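Local coordinates for protein putative phosphosugar isomerases (Salmonella typhimurium LT2, PDB 3FKJ) that probably binds a phosphorylated sugar or related carbohydrate derivative through its SIS domains and may act as an isomerase, at residues Arg42-Gly47 / Lys85-Asn90; Ile138-Ala143 / Gln153-Tyr158. All blocks are in the same frame, centred on the assembly; numbering follows the deposited sequence.

How the contacts relate
Both contacts serve the same five-stranded parallel sheet, whose strand order is 70-75, 42-47, 91-97, 118-123, 136-139. Contact 1 lays the loop 85-90 beside the beginning of the second of these strands, 42-47, while contact 2 carries the chain off one of the two outermost strands within this chain, 136-139, and into helix 155-170. Their centres lie 22 Å apart, and the nearest atoms, about 7 Å apart, do not touch. In the chain they follow in series, contact 1 closing before contact 2 opens. Contact 1 borders the second subunit, which contact 2 does not meet; a thiocyanate ion, probably from the crystallisation liquor, sits about 3 Å from the side chain of Q154 in contact 2.

Contact 1 of 2, residues Arg42-Gly47 / Lys85-Asn90; sequences RVWFVG and KALGKN
R42 and N90 bring the two backbones nearest, with their CA atoms 6.8 Å apart; from there the loop swings away through K89 and G88 and returns over the strand at L87 and A86. One weak hydrogen bond spans the gap, from R42 N to N90 O at 3.5 Å. The regular pairing begins just past it, where R42 and W44 bond to V92 and I94 of strand 91-97. On the side chain of N90, OD1 takes the backbone N-H of N39.

The loop returns from helix 76-81 to strand 91-97, the sheet neighbour of 42-47, within an SIS domain, an alpha/beta fold built round a parallel sheet. Its A86 and L87 come down on the two residues of the strand that point their side chains at it, R42 and W44. The methyl of A86 sits over the centre of one face of the R42 guanidinium, 3.4 Å above its plane, with A86 CB 3.5 Å from both NE and CZ of R42. A bend at chi3 (72°) of the arginine turns the flat group beneath that methyl. NH1 of R42 then reaches the carbonyl oxygen of L69 in the second subunit, so the arginine joins loop and dimer partner.

Further along, the six-membered ring of W44 slips under the turn of the loop. L87 CD1 meets it obliquely, 3.5 Å from W44 CZ3, and W44 CH2 lies 3.7 Å from the carbonyl carbon of A86. F79 of helix 76-81 packs against both W44 and L87, and the leucine also touches V93 of strand 91-97.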
ATOM      1  N   ARG A  42      -7.920  15.153 -10.244  1.00 33.63           N
ATOM      2  CA  ARG A  42      -7.602  14.101  -9.285  1.00 31.46           C
ATOM      3  C   ARG A  42      -8.473  12.902  -9.586  1.00 32.03           C
ATOM      4  O   ARG A  42      -9.640  13.054  -9.956  1.00 32.95           O
ATOM      5  CB  ARG A  42      -7.862  14.556  -7.859  1.00 30.57           C
ATOM      6  CG  ARG A  42      -7.227  15.870  -7.497  1.00 29.23           C
ATOM      7  CD  ARG A  42      -7.351  16.115  -6.014  1.00 33.78           C
ATOM      8  NE  ARG A  42      -6.463  15.236  -5.237  1.00 39.35           N
ATOM      9  CZ  ARG A  42      -5.292  15.597  -4.685  1.00 35.12           C
ATOM     10  NH1 ARG A  42      -4.833  16.838  -4.802  1.00 34.54           N
ATOM     11  NH2 ARG A  42      -4.587  14.699  -3.999  1.00 35.85           N
ATOM     12  N   VAL A  43      -7.883  11.716  -9.452  1.00 32.24           N
ATOM     13  CA  VAL A  43      -8.595  10.444  -9.483  1.00 33.12           C
ATOM     14  C   VAL A  43      -8.385   9.740  -8.138  1.00 31.82           C
ATOM     15  O   VAL A  43      -7.275   9.803  -7.560  1.00 31.87           O
ATOM     16  CB  VAL A  43      -8.052   9.536 -10.638  1.00 33.08           C
ATOM     17  CG1 VAL A  43      -8.847   8.255 -10.745  1.00 28.92           C
ATOM     18  CG2 VAL A  43      -8.110  10.292 -11.937  1.00 36.85           C
ATOM     19  N   TRP A  44      -9.456   9.116  -7.632  1.00 30.75           N
ATOM     20  CA  TRP A  44      -9.350   8.091  -6.609  1.00 30.48           C
ATOM     21  C   TRP A  44      -9.880   6.784  -7.119  1.00 31.04           C
ATOM     22  O   TRP A  44     -10.975   6.711  -7.700  1.00 32.42           O
ATOM     23  CB  TRP A  44     -10.120   8.447  -5.337  1.00 31.70           C
ATOM     24  CG  TRP A  44      -9.429   9.406  -4.450  1.00 31.53           C
ATOM     25  CD1 TRP A  44      -8.585   9.104  -3.410  1.00 33.93           C
ATOM     26  CD2 TRP A  44      -9.486  10.810  -4.523  1.00 31.29           C
ATOM     27  NE1 TRP A  44      -8.120  10.241  -2.838  1.00 33.16           N
ATOM     28  CE2 TRP A  44      -8.685  11.313  -3.471  1.00 35.84           C
ATOM     29  CE3 TRP A  44     -10.130  11.710  -5.384  1.00 32.72           C
ATOM     30  CZ2 TRP A  44      -8.512  12.691  -3.241  1.00 30.60           C
ATOM     31  CZ3 TRP A  44      -9.992  13.081  -5.132  1.00 32.75           C
ATOM     32  CH2 TRP A  44      -9.165  13.552  -4.082  1.00 30.12           C
ATOM     33  N   PHE A  45      -9.083   5.759  -6.901  1.00 30.47           N
ATOM     34  CA  PHE A  45      -9.516   4.372  -6.946  1.00 32.21           C
ATOM     35  C   PHE A  45      -9.949   3.911  -5.557  1.00 31.47           C
ATOM     36  O   PHE A  45      -9.160   3.928  -4.613  1.00 29.55           O
ATOM     37  CB  PHE A  45      -8.386   3.515  -7.439  1.00 31.92           C
ATOM     38  CG  PHE A  45      -7.974   3.843  -8.822  1.00 31.00           C
ATOM     39  CD1 PHE A  45      -8.786   3.484  -9.894  1.00 30.83           C
ATOM     40  CD2 PHE A  45      -6.788   4.530  -9.061  1.00 30.58           C
ATOM     41  CE1 PHE A  45      -8.401   3.781 -11.193  1.00 31.12           C
ATOM     42  CE2 PHE A  45      -6.394   4.851 -10.352  1.00 29.32           C
ATOM     43  CZ  PHE A  45      -7.212   4.464 -11.428  1.00 31.49           C
ATOM     44  N   VAL A  46     -11.214   3.506  -5.444  1.00 31.39           N
ATOM     45  CA  VAL A  46     -11.784   3.188  -4.169  1.00 30.62           C
ATOM     46  C   VAL A  46     -12.525   1.841  -4.202  1.00 31.98           C
ATOM     47  O   VAL A  46     -13.358   1.568  -5.050  1.00 30.39           O
ATOM     48  CB  VAL A  46     -12.662   4.355  -3.632  1.00 32.98           C
ATOM     49  CG1 VAL A  46     -13.072   4.115  -2.147  1.00 31.54           C
ATOM     50  CG2 VAL A  46     -11.913   5.714  -3.755  1.00 25.97           C
ATOM     51  N   GLY A  47     -12.190   0.995  -3.249  1.00 33.82           N
ATOM     52  CA  GLY A  47     -12.840  -0.280  -3.117  1.00 32.43           C
ATOM     53  C   GLY A  47     -12.263  -1.065  -1.969  1.00 30.45           C
ATOM     54  O   GLY A  47     -11.427  -0.549  -1.227  1.00 32.95           O
ATOM     55  N   LYS A  85      -9.798  16.275   2.055  1.00 34.14           N
ATOM     56  CA  LYS A  85     -10.320  17.585   1.706  1.00 32.89           C
ATOM     57  C   LYS A  85     -10.089  17.889   0.249  1.00 31.29           C
ATOM     58  O   LYS A  85     -10.758  18.729  -0.297  1.00 31.80           O
ATOM     59  CB  LYS A  85      -9.714  18.664   2.590  1.00 35.86           C
ATOM     60  CG  LYS A  85     -10.257  18.614   4.002  1.00 38.60           C
ATOM     61  CD  LYS A  85      -9.702  19.726   4.854  1.00 44.35           C
ATOM     62  CE  LYS A  85     -10.315  19.657   6.246  1.00 50.06           C
ATOM     63  NZ  LYS A  85      -9.781  20.687   7.185  1.00 56.84           N
ATOM     64  N   ALA A  86      -9.162  17.184  -0.399  1.00 31.99           N
ATOM     65  CA  ALA A  86      -8.912  17.389  -1.836  1.00 31.82           C
ATOM     66  C   ALA A  86     -10.028  16.884  -2.719  1.00 32.24           C
ATOM     67  O   ALA A  86     -10.047  17.221  -3.900  1.00 33.57           O
ATOM     68  CB  ALA A  86      -7.604  16.753  -2.258  1.00 28.64           C
ATOM     69  N   LEU A  87     -10.934  16.052  -2.193  1.00 31.87           N
ATOM     70  CA  LEU A  87     -12.052  15.553  -3.012  1.00 30.86           C
ATOM     71  C   LEU A  87     -13.073  16.661  -3.345  1.00 33.91           C
ATOM     72  O   LEU A  87     -13.559  17.362  -2.454  1.00 34.71           O
ATOM     73  CB  LEU A  87     -12.742  14.375  -2.312  1.00 30.66           C
ATOM     74  CG  LEU A  87     -13.866  13.661  -3.077  1.00 31.65           C
ATOM     75  CD1 LEU A  87     -13.331  12.806  -4.228  1.00 25.72           C
ATOM     76  CD2 LEU A  87     -14.668  12.812  -2.086  1.00 34.05           C
ATOM     77  N   GLY A  88     -13.423  16.800  -4.618  1.00 34.76           N
ATOM     78  CA  GLY A  88     -14.406  17.789  -5.012  1.00 34.78           C
ATOM     79  C   GLY A  88     -14.788  17.769  -6.483  1.00 36.00           C
ATOM     80  O   GLY A  88     -14.686  16.739  -7.147  1.00 32.90           O
ATOM     81  N   LYS A  89     -15.212  18.940  -6.961  1.00 37.59           N
ATOM     82  CA  LYS A  89     -15.843  19.138  -8.266  1.00 38.72           C
ATOM     83  C   LYS A  89     -15.087  18.559  -9.423  1.00 37.08           C
ATOM     84  O   LYS A  89     -15.701  18.024 -10.338  1.00 38.71           O
ATOM     85  CB  LYS A  89     -15.976  20.624  -8.556  1.00 40.29           C
ATOM     86  CG  LYS A  89     -17.301  21.260  -8.193  1.00 46.80           C
ATOM     87  CD  LYS A  89     -17.195  22.805  -8.276  1.00 53.11           C
ATOM     88  CE  LYS A  89     -16.290  23.294  -9.438  1.00 49.75           C
ATOM     89  NZ  LYS A  89     -16.495  24.741  -9.779  1.00 57.64           N
ATOM     90  N   ASN A  90     -13.759  18.704  -9.382  1.00 35.96           N
ATOM     91  CA  ASN A  90     -12.848  18.252 -10.448  1.00 36.55           C
ATOM     92  C   ASN A  90     -12.089  16.954 -10.129  1.00 35.27           C
ATOM     93  O   ASN A  90     -11.005  16.687 -10.660  1.00 35.69           O
ATOM     94  CB  ASN A  90     -11.888  19.390 -10.783  1.00 35.22           C
ATOM     95  CG  ASN A  90     -12.619  20.614 -11.330  1.00 38.99           C
ATOM     96  OD1 ASN A  90     -13.441  20.517 -12.253  1.00 37.58           O
ATOM     97  ND2 ASN A  90     -12.341  21.764 -10.741  1.00 32.01           N
TER

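Contact 2 of 2, residues Ile138-Ala143 / Gln153-Tyr158; sequences IEYQWA and QQKAAY
Y140 and K155 run side by side in the same direction, the aliphatic part of the lysine lying along one face of the tyrosine ring. K155 CB stands over the middle of that face, 3.8 Å from the centroid of the Y140 ring in a CH-pi contact, and CD continues to within 3.7 Å of Y140 OH. With CG anti to the backbone N (chi1 -172°), the lysine stretches along the ring before bending at chi3. A second CH-pi contact sets I138 CG2 over the centre of the Y158 ring, 3.5 Å from its centroid, while CB of Y140 meets that ring obliquely.

Beside these two aromatic contacts, just past Y140, the backbones are tied by a nearly straight hydrogen bond, Q141 N to Q153 O at 2.8 Å (169° at the hydrogen), the donor standing above the carbonyl plane. Two waters add bridges. One links E139 O, Q153 OE1 and Y158 OH; the other donates to Q141 O and accepts from K155 N.

Farther out, Q98 bonds Y140 OH, S51 takes K155 NZ, and D150 holds Q153 NE2. L122 of strand 118-123 packs on both tyrosines. The whole is the exit from strand 136-139, through a loop, into helix 155-170, which packs beside the parallel sheet of this alpha/beta SIS domain.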
ATOM      1  N   ILE A 138     -20.071   0.608 -15.355  1.00 37.72           N
ATOM      2  CA  ILE A 138     -19.462  -0.371 -16.237  1.00 35.98           C
ATOM      3  C   ILE A 138     -19.820  -1.749 -15.702  1.00 36.10           C
ATOM      4  O   ILE A 138     -19.574  -2.050 -14.546  1.00 35.79           O
ATOM      5  CB  ILE A 138     -17.935  -0.204 -16.305  1.00 35.85           C
ATOM      6  CG1 ILE A 138     -17.573   1.085 -17.083  1.00 32.76           C
ATOM      7  CG2 ILE A 138     -17.305  -1.437 -16.948  1.00 32.51           C
ATOM      8  CD1 ILE A 138     -16.462   1.953 -16.461  1.00 30.01           C
ATOM      9  N   GLU A 139     -20.424  -2.580 -16.537  1.00 35.71           N
ATOM     10  CA  GLU A 139     -20.648  -3.967 -16.170  1.00 37.25           C
ATOM     11  C   GLU A 139     -19.483  -4.754 -16.721  1.00 36.86           C
ATOM     12  O   GLU A 139     -19.415  -5.014 -17.930  1.00 36.74           O
ATOM     13  CB  GLU A 139     -21.948  -4.470 -16.742  1.00 38.54           C
ATOM     14  CG  GLU A 139     -23.152  -3.862 -16.050  1.00 44.98           C
ATOM     15  CD  GLU A 139     -24.420  -4.124 -16.803  1.00 48.10           C
ATOM     16  OE1 GLU A 139     -24.730  -5.313 -17.001  1.00 47.26           O
ATOM     17  OE2 GLU A 139     -25.080  -3.144 -17.184  1.00 46.26           O
ATOM     18  N   TYR A 140     -18.523  -5.059 -15.853  1.00 35.25           N
ATOM     19  CA  TYR A 140     -17.346  -5.784 -16.282  1.00 34.80           C
ATOM     20  C   TYR A 140     -17.726  -7.237 -16.391  1.00 35.03           C
ATOM     21  O   TYR A 140     -18.737  -7.659 -15.841  1.00 35.76           O
ATOM     22  CB  TYR A 140     -16.151  -5.589 -15.335  1.00 34.28           C
ATOM     23  CG  TYR A 140     -16.358  -5.992 -13.896  1.00 33.51           C
ATOM     24  CD1 TYR A 140     -16.275  -7.318 -13.498  1.00 35.10           C
ATOM     25  CD2 TYR A 140     -16.582  -5.036 -12.913  1.00 37.52           C
ATOM     26  CE1 TYR A 140     -16.437  -7.682 -12.179  1.00 32.83           C
ATOM     27  CE2 TYR A 140     -16.737  -5.392 -11.579  1.00 31.27           C
ATOM     28  CZ  TYR A 140     -16.676  -6.716 -11.220  1.00 36.98           C
ATOM     29  OH  TYR A 140     -16.814  -7.079  -9.887  1.00 32.25           O
ATOM     30  N   GLN A 141     -16.897  -8.004 -17.080  1.00 35.52           N
ATOM     31  CA  GLN A 141     -17.101  -9.429 -17.194  1.00 36.05           C
ATOM     32  C   GLN A 141     -16.260 -10.245 -16.220  1.00 37.46           C
ATOM     33  O   GLN A 141     -15.158  -9.854 -15.810  1.00 34.63           O
ATOM     34  CB  GLN A 141     -16.833  -9.845 -18.619  1.00 36.85           C
ATOM     35  CG  GLN A 141     -17.754  -9.125 -19.571  1.00 40.17           C
ATOM     36  CD  GLN A 141     -18.109  -9.973 -20.701  1.00 45.45           C
ATOM     37  OE1 GLN A 141     -17.427  -9.967 -21.703  1.00 49.12           O
ATOM     38  NE2 GLN A 141     -19.143 -10.775 -20.538  1.00 47.18           N
ATOM     39  N   TRP A 142     -16.820 -11.386 -15.851  1.00 38.38           N
ATOM     40  CA  TRP A 142     -16.235 -12.275 -14.884  1.00 39.19           C
ATOM     41  C   TRP A 142     -16.747 -13.700 -15.109  1.00 38.27           C
ATOM     42  O   TRP A 142     -17.910 -13.897 -15.374  1.00 37.12           O
ATOM     43  CB  TRP A 142     -16.623 -11.808 -13.479  1.00 40.43           C
ATOM     44  CG  TRP A 142     -16.192 -12.750 -12.413  1.00 44.84           C
ATOM     45  CD1 TRP A 142     -14.982 -12.767 -11.768  1.00 49.39           C
ATOM     46  CD2 TRP A 142     -16.959 -13.836 -11.862  1.00 48.22           C
ATOM     47  NE1 TRP A 142     -14.954 -13.788 -10.844  1.00 49.87           N
ATOM     48  CE2 TRP A 142     -16.150 -14.460 -10.878  1.00 51.69           C
ATOM     49  CE3 TRP A 142     -18.250 -14.327 -12.090  1.00 50.26           C
ATOM     50  CZ2 TRP A 142     -16.589 -15.565 -10.134  1.00 53.30           C
ATOM     51  CZ3 TRP A 142     -18.689 -15.434 -11.350  1.00 51.12           C
ATOM     52  CH2 TRP A 142     -17.856 -16.037 -10.386  1.00 52.58           C
ATOM     53  N   ALA A 143     -15.850 -14.671 -15.005  1.00 38.28           N
ATOM     54  CA  ALA A 143     -16.209 -16.074 -14.804  1.00 37.21           C
ATOM     55  C   ALA A 143     -15.229 -16.739 -13.834  1.00 36.86           C
ATOM     56  O   ALA A 143     -14.095 -16.305 -13.689  1.00 38.91           O
ATOM     57  CB  ALA A 143     -16.213 -16.828 -16.108  1.00 33.16           C
ATOM     58  N   GLN A 153     -12.116  -7.303 -20.860  1.00 34.17           N
ATOM     59  CA  GLN A 153     -13.345  -6.798 -20.203  1.00 34.02           C
ATOM     60  C   GLN A 153     -13.480  -7.175 -18.725  1.00 32.17           C
ATOM     61  O   GLN A 153     -14.503  -6.906 -18.082  1.00 32.15           O
ATOM     62  CB  GLN A 153     -14.554  -7.328 -20.925  1.00 32.26           C
ATOM     63  CG  GLN A 153     -14.620  -6.903 -22.339  1.00 36.45           C
ATOM     64  CD  GLN A 153     -15.916  -7.276 -22.920  1.00 31.50           C
ATOM     65  OE1 GLN A 153     -16.963  -6.886 -22.401  1.00 37.22           O
ATOM     66  NE2 GLN A 153     -15.882  -8.078 -23.991  1.00 25.42           N
ATOM     67  N   GLN A 154     -12.432  -7.756 -18.178  1.00 31.82           N
ATOM     68  CA  GLN A 154     -12.396  -8.003 -16.743  1.00 32.72           C
ATOM     69  C   GLN A 154     -12.095  -6.763 -15.901  1.00 32.43           C
ATOM     70  O   GLN A 154     -11.567  -5.758 -16.388  1.00 32.41           O
ATOM     71  CB  GLN A 154     -11.447  -9.157 -16.440  1.00 33.03           C
ATOM     72  CG  GLN A 154     -11.996 -10.509 -16.960  1.00 35.04           C
ATOM     73  CD  GLN A 154     -10.965 -11.604 -16.881  1.00 37.87           C
ATOM     74  OE1 GLN A 154      -9.771 -11.342 -16.835  1.00 38.34           O
ATOM     75  NE2 GLN A 154     -11.413 -12.820 -16.868  1.00 30.29           N
ATOM     76  N   LYS A 155     -12.504  -6.850 -14.639  1.00 31.18           N
ATOM     77  CA  LYS A 155     -12.459  -5.725 -13.671  1.00 32.18           C
ATOM     78  C   LYS A 155     -11.117  -5.007 -13.659  1.00 32.71           C
ATOM     79  O   LYS A 155     -11.087  -3.802 -13.781  1.00 34.08           O
ATOM     80  CB  LYS A 155     -12.767  -6.235 -12.266  1.00 30.32           C
ATOM     81  CG  LYS A 155     -12.933  -5.168 -11.197  1.00 32.24           C
ATOM     82  CD  LYS A 155     -13.380  -5.758  -9.853  1.00 33.24           C
ATOM     83  CE  LYS A 155     -12.305  -6.539  -9.120  1.00 39.84           C
ATOM     84  NZ  LYS A 155     -12.913  -7.375  -8.015  1.00 39.94           N
ATOM     85  N   ALA A 156     -10.010  -5.750 -13.538  1.00 33.22           N
ATOM     86  CA  ALA A 156      -8.685  -5.132 -13.477  1.00 31.84           C
ATOM     87  C   ALA A 156      -8.303  -4.506 -14.800  1.00 32.73           C
ATOM     88  O   ALA A 156      -7.662  -3.436 -14.806  1.00 32.46           O
ATOM     89  CB  ALA A 156      -7.615  -6.148 -13.031  1.00 32.73           C
ATOM     90  N   ALA A 157      -8.690  -5.156 -15.917  1.00 32.01           N
ATOM     91  CA  ALA A 157      -8.457  -4.612 -17.253  1.00 31.58           C
ATOM     92  C   ALA A 157      -9.069  -3.197 -17.396  1.00 31.86           C
ATOM     93  O   ALA A 157      -8.473  -2.318 -17.985  1.00 31.70           O
ATOM     94  CB  ALA A 157      -9.016  -5.546 -18.322  1.00 26.51           C
ATOM     95  N   TYR A 158     -10.273  -3.002 -16.866  1.00 32.07           N
ATOM     96  CA  TYR A 158     -10.964  -1.712 -16.957  1.00 31.53           C
ATOM     97  C   TYR A 158     -10.225  -0.609 -16.192  1.00 32.97           C
ATOM     98  O   TYR A 158     -10.298   0.560 -16.565  1.00 32.39           O
ATOM     99  CB  TYR A 158     -12.412  -1.848 -16.475  1.00 32.59           C
ATOM    100  CG  TYR A 158     -13.423  -2.117 -17.580  1.00 33.29           C
ATOM    101  CD1 TYR A 158     -13.877  -1.095 -18.400  1.00 32.60           C
ATOM    102  CD2 TYR A 158     -13.930  -3.382 -17.788  1.00 34.20           C
ATOM    103  CE1 TYR A 158     -14.831  -1.331 -19.395  1.00 34.88           C
ATOM    104  CE2 TYR A 158     -14.853  -3.625 -18.779  1.00 35.42           C
ATOM    105  CZ  TYR A 158     -15.297  -2.597 -19.586  1.00 34.37           C
ATOM    106  OH  TYR A 158     -16.227  -2.862 -20.558  1.00 34.71           O
TER
HETATM  107  O   HOH W   1     -17.415  -5.244 -20.424  1.00 41.20           O
HETATM  108  O   HOH W   2     -13.662  -9.412 -13.786  1.00 28.53           O